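Local coordinates for fasciclin I (Drosophila melanogaster, PDB 1O70), which mediates neural cell adhesion as a GPI-anchored membrane glycoprotein, represented here by its third and fourth FAS1 domains, at residues A19-V30 with I50-W58; L165-T174 with Y196-W204. All coordinates share one frame; numbering follows the deposited sequence.

Contact 1 (A19-V30 with I50-W58); sequences AENGALRKFYEV and ILAPSNEAW. With SO4 (sulfate ion), chain D.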
loop_
_atom_site.group_PDB
_atom_site.type_symbol
_atom_site.label_atom_id
_atom_site.label_comp_id
_atom_site.label_asym_id
_atom_site.label_seq_id
_atom_site.Cartn_x
_atom_site.Cartn_y
_atom_site.Cartn_z
ATOM N N ALA A 19 3.908 -18.914 -17.019
ATOM C CA ALA A 19 5.382 -19.136 -16.936
ATOM C C ALA A 19 5.689 -20.388 -16.119
ATOM O O ALA A 19 6.021 -21.434 -16.677
ATOM C CB ALA A 19 6.055 -17.921 -16.296
ATOM N N GLU A 20 5.575 -20.261 -14.796
ATOM C CA GLU A 20 5.818 -21.354 -13.848
ATOM C C GLU A 20 7.241 -21.900 -13.908
ATOM O O GLU A 20 8.035 -21.699 -12.979
ATOM C CB GLU A 20 4.816 -22.485 -14.089
ATOM C CG GLU A 20 5.025 -23.709 -13.214
ATOM C CD GLU A 20 4.012 -24.785 -13.519
ATOM O OE1 GLU A 20 3.851 -25.128 -14.710
ATOM O OE2 GLU A 20 3.373 -25.288 -12.572
ATOM N N ASN A 21 7.554 -22.602 -14.996
ATOM C CA ASN A 21 8.890 -23.158 -15.186
ATOM C C ASN A 21 9.923 -22.051 -15.050
ATOM O O ASN A 21 10.768 -22.085 -14.154
ATOM C CB ASN A 21 9.021 -23.812 -16.567
ATOM C CG ASN A 21 8.570 -25.257 -16.571
ATOM O OD1 ASN A 21 8.714 -25.966 -15.572
ATOM N ND2 ASN A 21 8.039 -25.710 -17.703
ATOM N N GLY A 22 9.841 -21.061 -15.934
ATOM C CA GLY A 22 10.780 -19.955 -15.891
ATOM C C GLY A 22 10.705 -19.118 -14.624
ATOM O O GLY A 22 11.731 -18.716 -14.079
ATOM N N ALA A 23 9.494 -18.865 -14.143
ATOM C CA ALA A 23 9.313 -18.045 -12.951
ATOM C C ALA A 23 9.984 -18.584 -11.700
ATOM O O ALA A 23 10.790 -17.898 -11.078
ATOM C CB ALA A 23 7.825 -17.828 -12.681
ATOM N N LEU A 24 9.639 -19.804 -11.315
ATOM C CA LEU A 24 10.222 -20.388 -10.116
ATOM C C LEU A 24 11.747 -20.482 -10.105
ATOM O O LEU A 24 12.374 -20.201 -9.082
ATOM C CB LEU A 24 9.623 -21.767 -9.852
ATOM C CG LEU A 24 8.469 -21.766 -8.854
ATOM C CD1 LEU A 24 8.106 -23.209 -8.540
ATOM C CD2 LEU A 24 8.875 -21.044 -7.560
ATOM N N ARG A 25 12.356 -20.874 -11.220
ATOM C CA ARG A 25 13.806 -20.972 -11.229
ATOM C C ARG A 25 14.415 -19.589 -11.064
ATOM O O ARG A 25 15.453 -19.428 -10.420
ATOM C CB ARG A 25 14.319 -21.601 -12.523
ATOM C CG ARG A 25 14.104 -20.732 -13.722
ATOM C CD ARG A 25 15.245 -20.849 -14.717
ATOM N NE ARG A 25 15.009 -19.945 -15.837
ATOM C CZ ARG A 25 15.296 -18.648 -15.829
ATOM N NH1 ARG A 25 15.851 -18.089 -14.760
ATOM N NH2 ARG A 25 14.992 -17.901 -16.881
ATOM N N LYS A 26 13.762 -18.593 -11.655
ATOM C CA LYS A 26 14.226 -17.211 -11.580
ATOM C C LYS A 26 14.109 -16.716 -10.141
ATOM O O LYS A 26 15.016 -16.050 -9.628
ATOM C CB LYS A 26 13.388 -16.324 -12.499
ATOM C CG LYS A 26 13.793 -14.865 -12.488
ATOM C CD LYS A 26 15.198 -14.684 -13.033
ATOM C CE LYS A 26 15.608 -13.221 -13.030
ATOM N NZ LYS A 26 16.938 -13.028 -13.676
ATOM N N PHE A 27 12.994 -17.051 -9.490
ATOM C CA PHE A 27 12.779 -16.646 -8.111
ATOM C C PHE A 27 13.948 -17.170 -7.281
ATOM O O PHE A 27 14.538 -16.436 -6.487
ATOM C CB PHE A 27 11.454 -17.206 -7.578
ATOM C CG PHE A 27 11.104 -16.732 -6.183
ATOM C CD1 PHE A 27 10.550 -15.471 -5.974
ATOM C CD2 PHE A 27 11.329 -17.547 -5.078
ATOM C CE1 PHE A 27 10.222 -15.030 -4.678
ATOM C CE2 PHE A 27 11.007 -17.120 -3.778
ATOM C CZ PHE A 27 10.453 -15.863 -3.578
ATOM N N TYR A 28 14.304 -18.436 -7.481
ATOM C CA TYR A 28 15.405 -19.018 -6.721
ATOM C C TYR A 28 16.753 -18.439 -7.133
ATOM O O TYR A 28 17.656 -18.306 -6.306
ATOM C CB TYR A 28 15.400 -20.540 -6.865
ATOM C CG TYR A 28 14.201 -21.186 -6.217
ATOM C CD1 TYR A 28 13.489 -22.192 -6.879
ATOM C CD2 TYR A 28 13.773 -20.799 -4.939
ATOM C CE1 TYR A 28 12.384 -22.799 -6.296
ATOM C CE2 TYR A 28 12.664 -21.403 -4.345
ATOM C CZ TYR A 28 11.975 -22.409 -5.036
ATOM O OH TYR A 28 10.893 -23.043 -4.464
ATOM N N GLU A 29 16.896 -18.087 -8.403
ATOM C CA GLU A 29 18.144 -17.484 -8.837
ATOM C C GLU A 29 18.307 -16.164 -8.096
ATOM O O GLU A 29 19.384 -15.864 -7.582
ATOM C CB GLU A 29 18.137 -17.254 -10.341
ATOM C CG GLU A 29 18.723 -18.410 -11.111
ATOM C CD GLU A 29 18.608 -18.215 -12.592
ATOM O OE1 GLU A 29 18.807 -17.065 -13.053
ATOM O OE2 GLU A 29 18.320 -19.207 -13.301
ATOM N N VAL A 30 17.233 -15.381 -8.023
ATOM C CA VAL A 30 17.296 -14.115 -7.307
ATOM C C VAL A 30 17.685 -14.368 -5.852
ATOM O O VAL A 30 18.474 -13.617 -5.273
ATOM C CB VAL A 30 15.950 -13.352 -7.353
ATOM C CG1 VAL A 30 16.007 -12.131 -6.434
ATOM C CG2 VAL A 30 15.661 -12.902 -8.785
ATOM N N ILE A 50 4.263 -18.970 -2.010
ATOM C CA ILE A 50 5.141 -18.052 -2.700
ATOM C C ILE A 50 4.461 -17.390 -3.887
ATOM O O ILE A 50 3.761 -18.049 -4.663
ATOM C CB ILE A 50 6.387 -18.802 -3.207
ATOM C CG1 ILE A 50 7.116 -19.425 -2.015
ATOM C CG2 ILE A 50 7.285 -17.862 -4.008
ATOM C CD1 ILE A 50 8.339 -20.246 -2.387
ATOM N N LEU A 51 4.654 -16.079 -4.012
ATOM C CA LEU A 51 4.105 -15.334 -5.139
ATOM C C LEU A 51 5.330 -15.089 -5.994
ATOM O O LEU A 51 6.123 -14.196 -5.704
ATOM C CB LEU A 51 3.500 -13.995 -4.693
ATOM C CG LEU A 51 2.331 -14.051 -3.694
ATOM C CD1 LEU A 51 1.698 -12.665 -3.586
ATOM C CD2 LEU A 51 1.272 -15.059 -4.156
ATOM N N ALA A 52 5.508 -15.909 -7.026
ATOM C CA ALA A 52 6.668 -15.785 -7.892
ATOM C C ALA A 52 6.398 -14.907 -9.104
ATOM O O ALA A 52 5.550 -15.222 -9.936
ATOM C CB ALA A 52 7.130 -17.164 -8.342
ATOM N N PRO A 53 7.112 -13.780 -9.207
ATOM C CA PRO A 53 6.933 -12.870 -10.342
ATOM C C PRO A 53 7.335 -13.594 -11.621
ATOM O O PRO A 53 8.283 -14.382 -11.613
ATOM C CB PRO A 53 7.905 -11.729 -10.040
ATOM C CG PRO A 53 8.019 -11.750 -8.552
ATOM C CD PRO A 53 8.045 -13.217 -8.218
ATOM N N SER A 54 6.620 -13.332 -12.713
ATOM C CA SER A 54 6.944 -13.950 -13.995
ATOM C C SER A 54 8.316 -13.440 -14.409
ATOM O O SER A 54 8.782 -12.428 -13.888
ATOM C CB SER A 54 5.934 -13.538 -15.057
ATOM O OG SER A 54 6.080 -12.157 -15.331
ATOM N N ASN A 55 8.962 -14.127 -15.347
ATOM C CA ASN A 55 10.279 -13.703 -15.810
ATOM C C ASN A 55 10.185 -12.341 -16.469
ATOM O O ASN A 55 11.119 -11.539 -16.406
ATOM C CB ASN A 55 10.838 -14.713 -16.806
ATOM C CG ASN A 55 10.698 -16.130 -16.321
ATOM O OD1 ASN A 55 9.599 -16.693 -16.307
ATOM N ND2 ASN A 55 11.808 -16.716 -15.898
ATOM N N GLU A 56 9.048 -12.089 -17.106
ATOM C CA GLU A 56 8.810 -10.825 -17.778
ATOM C C GLU A 56 8.680 -9.732 -16.722
ATOM O O GLU A 56 8.997 -8.568 -16.970
ATOM C CB GLU A 56 7.530 -10.911 -18.605
ATOM C CG GLU A 56 7.279 -9.710 -19.498
ATOM C CD GLU A 56 5.999 -9.849 -20.308
ATOM O OE1 GLU A 56 5.836 -10.885 -21.006
ATOM O OE2 GLU A 56 5.162 -8.912 -20.255
ATOM N N ALA A 57 8.219 -10.122 -15.536
ATOM C CA ALA A 57 8.054 -9.193 -14.431
ATOM C C ALA A 57 9.404 -8.852 -13.812
ATOM O O ALA A 57 9.611 -7.744 -13.326
ATOM C CB ALA A 57 7.138 -9.801 -13.376
ATOM N N TRP A 58 10.325 -9.804 -13.820
ATOM C CA TRP A 58 11.633 -9.553 -13.247
ATOM C C TRP A 58 12.518 -8.724 -14.166
ATOM O O TRP A 58 13.557 -8.232 -13.748
ATOM C CB TRP A 58 12.333 -10.865 -12.941
ATOM C CG TRP A 58 11.959 -11.456 -11.636
ATOM C CD1 TRP A 58 11.241 -12.594 -11.428
ATOM C CD2 TRP A 58 12.356 -10.989 -10.344
ATOM N NE1 TRP A 58 11.173 -12.871 -10.084
ATOM C CE2 TRP A 58 11.850 -11.899 -9.395
ATOM C CE3 TRP A 58 13.085 -9.878 -9.894
ATOM C CZ2 TRP A 58 12.069 -11.753 -8.021
ATOM C CZ3 TRP A 58 13.299 -9.728 -8.525
ATOM C CH2 TRP A 58 12.790 -10.662 -7.606
HETATM S S SO4 D . 16.095 -14.865 -17.093
HETATM O O1 SO4 D . 14.676 -14.978 -16.692
HETATM O O2 SO4 D . 16.229 -15.115 -18.540
HETATM O O3 SO4 D . 16.587 -13.514 -16.768
HETATM O O4 SO4 D . 16.898 -15.859 -16.349
HETATM O O HOH W 1 9.904 -15.255 -9.750
#

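Contact 2 (L165-T174 with Y196-W204); sequences LESDPMMSDT and YFVPRDKGW. With NAG (2-acetamido-2-deoxy-beta-D-glucopyranose), chain B; SO4 (sulfate ion), chain C.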
loop_
_atom_site.group_PDB
_atom_site.type_symbol
_atom_site.label_atom_id
_atom_site.label_comp_id
_atom_site.label_asym_id
_atom_site.label_seq_id
_atom_site.Cartn_x
_atom_site.Cartn_y
_atom_site.Cartn_z
ATOM N N LEU A 165 -3.333 6.399 -6.989
ATOM C CA LEU A 165 -4.664 6.911 -6.665
ATOM C C LEU A 165 -5.730 6.593 -7.696
ATOM O O LEU A 165 -6.888 6.396 -7.340
ATOM C CB LEU A 165 -4.634 8.424 -6.468
ATOM C CG LEU A 165 -4.081 9.012 -5.170
ATOM C CD1 LEU A 165 -3.957 10.512 -5.367
ATOM C CD2 LEU A 165 -4.999 8.680 -3.992
ATOM N N GLU A 166 -5.367 6.553 -8.968
ATOM C CA GLU A 166 -6.380 6.255 -9.973
ATOM C C GLU A 166 -6.559 4.766 -10.202
ATOM O O GLU A 166 -7.607 4.343 -10.674
ATOM C CB GLU A 166 -6.057 6.970 -11.283
ATOM C CG GLU A 166 -4.599 6.982 -11.617
ATOM C CD GLU A 166 -4.305 7.803 -12.860
ATOM O OE1 GLU A 166 -4.880 8.909 -12.997
ATOM O OE2 GLU A 166 -3.485 7.348 -13.691
ATOM N N SER A 167 -5.556 3.973 -9.834
ATOM C CA SER A 167 -5.642 2.533 -10.018
ATOM C C SER A 167 -6.069 1.700 -8.795
ATOM O O SER A 167 -6.326 0.503 -8.930
ATOM C CB SER A 167 -4.316 1.997 -10.581
ATOM O OG SER A 167 -3.232 2.252 -9.722
ATOM N N ASP A 168 -6.156 2.319 -7.619
ATOM C CA ASP A 168 -6.535 1.617 -6.386
ATOM C C ASP A 168 -7.996 1.896 -6.008
ATOM O O ASP A 168 -8.335 2.997 -5.558
ATOM C CB ASP A 168 -5.625 2.059 -5.234
ATOM C CG ASP A 168 -5.674 1.112 -4.038
ATOM O OD1 ASP A 168 -6.770 0.616 -3.685
ATOM O OD2 ASP A 168 -4.608 0.877 -3.427
ATOM N N PRO A 169 -8.878 0.889 -6.139
ATOM C CA PRO A 169 -10.295 1.094 -5.802
ATOM C C PRO A 169 -10.538 1.607 -4.384
ATOM O O PRO A 169 -11.536 2.287 -4.111
ATOM C CB PRO A 169 -10.916 -0.294 -5.991
ATOM C CG PRO A 169 -9.945 -1.018 -6.876
ATOM C CD PRO A 169 -8.608 -0.533 -6.403
ATOM N N MET A 170 -9.627 1.265 -3.482
ATOM C CA MET A 170 -9.754 1.663 -2.089
ATOM C C MET A 170 -9.595 3.168 -1.886
ATOM O O MET A 170 -10.077 3.728 -0.897
ATOM C CB MET A 170 -8.717 0.921 -1.254
ATOM C CG MET A 170 -9.111 0.854 0.192
ATOM S SD MET A 170 -8.105 -0.286 1.127
ATOM C CE MET A 170 -6.903 0.853 1.669
ATOM N N MET A 171 -8.934 3.802 -2.850
ATOM C CA MET A 171 -8.659 5.227 -2.832
ATOM C C MET A 171 -9.590 6.020 -3.734
ATOM O O MET A 171 -9.452 7.236 -3.829
ATOM C CB MET A 171 -7.200 5.469 -3.257
ATOM C CG MET A 171 -6.151 4.824 -2.322
ATOM S SD MET A 171 -4.447 5.061 -2.878
ATOM C CE MET A 171 -3.517 3.981 -1.801
ATOM N N SER A 172 -10.552 5.345 -4.357
ATOM C CA SER A 172 -11.480 5.981 -5.294
ATOM C C SER A 172 -12.116 7.305 -4.847
ATOM O O SER A 172 -12.200 8.245 -5.649
ATOM C CB SER A 172 -12.584 4.996 -5.698
ATOM O OG SER A 172 -13.728 5.102 -4.854
ATOM N N ASP A 173 -12.552 7.391 -3.590
ATOM C CA ASP A 173 -13.161 8.626 -3.103
ATOM C C ASP A 173 -12.142 9.755 -3.012
ATOM O O ASP A 173 -12.343 10.845 -3.557
ATOM C CB ASP A 173 -13.815 8.409 -1.733
ATOM C CG ASP A 173 -15.159 7.714 -1.833
ATOM O OD1 ASP A 173 -15.661 7.552 -2.949
ATOM O OD2 ASP A 173 -15.725 7.325 -0.798
ATOM N N THR A 174 -11.041 9.495 -2.319
ATOM C CA THR A 174 -10.013 10.508 -2.195
ATOM C C THR A 174 -9.494 10.912 -3.579
ATOM O O THR A 174 -9.206 12.085 -3.815
ATOM C CB THR A 174 -8.839 10.027 -1.309
ATOM O OG1 THR A 174 -9.270 9.966 0.054
ATOM C CG2 THR A 174 -7.661 10.984 -1.405
ATOM N N TYR A 196 1.393 11.204 1.114
ATOM C CA TYR A 196 -0.047 11.435 1.119
ATOM C C TYR A 196 -0.801 10.504 2.071
ATOM O O TYR A 196 -0.779 9.279 1.910
ATOM C CB TYR A 196 -0.581 11.270 -0.314
ATOM C CG TYR A 196 -1.912 11.942 -0.620
ATOM C CD1 TYR A 196 -2.533 11.750 -1.856
ATOM C CD2 TYR A 196 -2.562 12.748 0.320
ATOM C CE1 TYR A 196 -3.765 12.327 -2.155
ATOM C CE2 TYR A 196 -3.796 13.339 0.032
ATOM C CZ TYR A 196 -4.397 13.121 -1.207
ATOM O OH TYR A 196 -5.638 13.666 -1.478
ATOM N N PHE A 197 -1.449 11.097 3.072
ATOM C CA PHE A 197 -2.240 10.333 4.022
ATOM C C PHE A 197 -3.615 10.280 3.391
ATOM O O PHE A 197 -4.393 11.229 3.486
ATOM C CB PHE A 197 -2.302 11.022 5.387
ATOM C CG PHE A 197 -0.976 11.130 6.063
ATOM C CD1 PHE A 197 -0.108 12.161 5.730
ATOM C CD2 PHE A 197 -0.556 10.155 6.967
ATOM C CE1 PHE A 197 1.166 12.229 6.277
ATOM C CE2 PHE A 197 0.720 10.207 7.527
ATOM C CZ PHE A 197 1.586 11.246 7.178
ATOM N N VAL A 198 -3.891 9.157 2.736
ATOM C CA VAL A 198 -5.140 8.955 2.017
ATOM C C VAL A 198 -6.267 8.234 2.742
ATOM O O VAL A 198 -6.155 7.057 3.068
ATOM C CB VAL A 198 -4.899 8.168 0.723
ATOM C CG1 VAL A 198 -6.203 7.972 0.003
ATOM C CG2 VAL A 198 -3.896 8.894 -0.153
ATOM N N PRO A 199 -7.379 8.935 3.005
ATOM C CA PRO A 199 -8.488 8.259 3.685
ATOM C C PRO A 199 -9.079 7.224 2.705
ATOM O O PRO A 199 -9.254 7.515 1.523
ATOM C CB PRO A 199 -9.463 9.400 3.974
ATOM C CG PRO A 199 -8.551 10.607 4.108
ATOM C CD PRO A 199 -7.593 10.394 2.964
ATOM N N ARG A 200 -9.366 6.018 3.184
ATOM C CA ARG A 200 -9.932 4.978 2.331
ATOM C C ARG A 200 -11.407 5.291 2.100
ATOM O O ARG A 200 -11.976 6.133 2.792
ATOM C CB ARG A 200 -9.809 3.616 3.005
ATOM C CG ARG A 200 -10.536 3.560 4.328
ATOM C CD ARG A 200 -10.219 2.299 5.095
ATOM N NE ARG A 200 -10.653 1.110 4.380
ATOM C CZ ARG A 200 -10.753 -0.095 4.934
ATOM N NH1 ARG A 200 -10.446 -0.266 6.218
ATOM N NH2 ARG A 200 -11.161 -1.129 4.208
ATOM N N ASP A 201 -12.031 4.619 1.135
ATOM C CA ASP A 201 -13.442 4.853 0.854
ATOM C C ASP A 201 -14.302 4.723 2.121
ATOM O O ASP A 201 -15.112 5.615 2.419
ATOM C CB ASP A 201 -13.932 3.887 -0.228
ATOM C CG ASP A 201 -13.644 4.393 -1.651
ATOM O OD1 ASP A 201 -12.848 5.359 -1.822
ATOM O OD2 ASP A 201 -14.211 3.813 -2.607
ATOM N N LYS A 202 -14.127 3.629 2.868
ATOM C CA LYS A 202 -14.890 3.399 4.105
ATOM C C LYS A 202 -14.795 4.637 5.011
ATOM O O LYS A 202 -15.753 4.992 5.703
ATOM C CB LYS A 202 -14.350 2.177 4.851
ATOM C CG LYS A 202 -15.262 1.677 5.971
ATOM C CD LYS A 202 -14.580 0.618 6.843
ATOM C CE LYS A 202 -13.990 -0.546 6.030
ATOM N NZ LYS A 202 -14.999 -1.400 5.336
ATOM N N GLY A 203 -13.628 5.280 4.998
ATOM C CA GLY A 203 -13.430 6.477 5.789
ATOM C C GLY A 203 -14.347 7.604 5.340
ATOM O O GLY A 203 -15.000 8.222 6.180
ATOM N N TRP A 204 -14.406 7.891 4.038
ATOM C CA TRP A 204 -15.293 8.956 3.570
ATOM C C TRP A 204 -16.753 8.555 3.787
ATOM O O TRP A 204 -17.596 9.421 4.049
ATOM C CB TRP A 204 -15.064 9.286 2.088
ATOM C CG TRP A 204 -13.782 10.053 1.849
ATOM C CD1 TRP A 204 -12.687 9.619 1.152
ATOM C CD2 TRP A 204 -13.442 11.369 2.342
ATOM N NE1 TRP A 204 -11.694 10.565 1.189
ATOM C CE2 TRP A 204 -12.126 11.641 1.906
ATOM C CE3 TRP A 204 -14.118 12.332 3.112
ATOM C CZ2 TRP A 204 -11.470 12.842 2.202
ATOM C CZ3 TRP A 204 -13.454 13.538 3.412
ATOM C CH2 TRP A 204 -12.142 13.772 2.955
HETATM C C1 NAG B . -5.560 -3.969 -8.559
HETATM C C2 NAG B . -6.715 -4.133 -7.575
HETATM C C3 NAG B . -7.966 -4.556 -8.351
HETATM C C4 NAG B . -8.271 -3.559 -9.486
HETATM C C5 NAG B . -7.008 -3.366 -10.349
HETATM C C6 NAG B . -7.148 -2.325 -11.437
HETATM C C7 NAG B . -6.303 -4.835 -5.308
HETATM C C8 NAG B . -6.003 -5.971 -4.340
HETATM N N2 NAG B . -6.389 -5.147 -6.597
HETATM O O3 NAG B . -9.070 -4.685 -7.471
HETATM O O4 NAG B . -9.326 -4.090 -10.313
HETATM O O5 NAG B . -5.890 -2.973 -9.529
HETATM O O6 NAG B . -7.629 -1.099 -10.904
HETATM O O7 NAG B . -6.450 -3.691 -4.891
HETATM S S SO4 C . -12.843 0.330 1.369
HETATM O O1 SO4 C . -12.251 0.207 0.041
HETATM O O2 SO4 C . -12.288 1.524 2.029
HETATM O O3 SO4 C . -14.303 0.472 1.278
HETATM O O4 SO4 C . -12.507 -0.875 2.152
HETATM O O HOH W 2 -10.738 7.013 -0.694
HETATM O O HOH W 3 -6.648 12.945 -4.047
#

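Contact 1 (A19-V30 with I50-W58)
N55 is the knob of this contact: its amide fills a hollow on the helix made by G22, A23, R25 and K26. With chi1 at -47°, CG lies anti to the carbonyl carbon, and ND2 reaches G22 O at 2.7 Å in a weak, bent hydrogen bond. G22, with no side chain, lets this amide lie close to the helix backbone. In the third FAS1 domain, helix 21-33 packs on strand 48-53 and on helix 55-60 after it; segments 21-30 and 50-53 cross at about 100°. A23 and F27 sit on the strand, while V30 and K26 reach the indole beyond it. A23 CB rests on P53 O and beside A52 CB. One turn on, I50 CG2 presses on one face of the F27 ring, 3.9 Å from its centroid, while P53 CD approaches CD1 obliquely. At the far end V30 CG2 stands over the six-membered ring of W58, 3.7 Å from its centroid and only 7° off the normal. The aliphatic run of K26 crosses the same indole, CG reaching CD1. With an alanine at W58, V30 would probably be left over a gap and the bridging water would lose the NE1 donor that holds it. That water lies in the indole plane, accepts from W58 NE1 at 2.7 Å and donates to A23 O and P53 O, joining helix, strand and indole. R25, salt-bridged to E29, and K26 hold a sulfate, probably from the crystallisation liquor, to which N55 ND2 adds a weak bond. The chemistry divides: apolar side chains pack on the strand and the following indole, while the cationic pair could suit an anion.

Contact 2 (L165-T174 with Y196-W204)
D201 turns its carboxylate into the start of helix 172-177, where OD1 accepts from D173 N at 2.7 Å on its syn side, though 21° out of the carboxylate plane, and OD2 takes the S172 hydroxyl at 2.6 Å. Its own backbone N donates to M170 O, so side chain and main chain grip the same turn. The D173 carboxylate stacks on that of D201, planes 22° apart, a closeness of like charges that the donors gathered on D201 may ease. A water that accepts from T174 N also reaches D201 OD1 and P199 O. Alongside, T174 OG1 receives W204 NE1 at 2.7 Å, almost in the indole plane, and donates to P199 O at 2.9 Å in the carbonyl plane, on a lone pair. T174 chi1 of -71° sends CG2 anti to the backbone N, toward Y196 OH and V198 CG1. In this FAS1 domain, the start of helix 172-177 and the 3-10 turn before it are fastened to strand 193-199 and helix 201-210. L165 CD1 meets the edge of the Y196 ring at 3.7 Å from CE1. Farther out, D168 OD1 accepts from M170 N in an Asx turn, while its OD2 pairs with R290. R200 NE and K202 N share one oxygen of a sulfate, probably from the crystallisation liquor, and Y289 gives R200 a cation-pi partner.

How the contacts relate
Contact 1 closes before contact 2 opens, and each belongs to a different FAS1 domain of the pair: residues 19-30 with 50-58 to the third, 165-174 with 196-204 to the fourth. Their centres are 31 Å apart on opposite sides of the chain's centre, and the nearest atoms, about 15 Å apart, do not touch. Yet they use apparently equivalent elements. In each domain the strand involved, 48-53 or 193-199, lies second from one end of a mixed seven-stranded sheet with order 2-1-7-6-5-4-3, and runs into a helix. Both contacts thus pack early helical elements on the corresponding strand, consistent with a repeated module whose two copies are separately built.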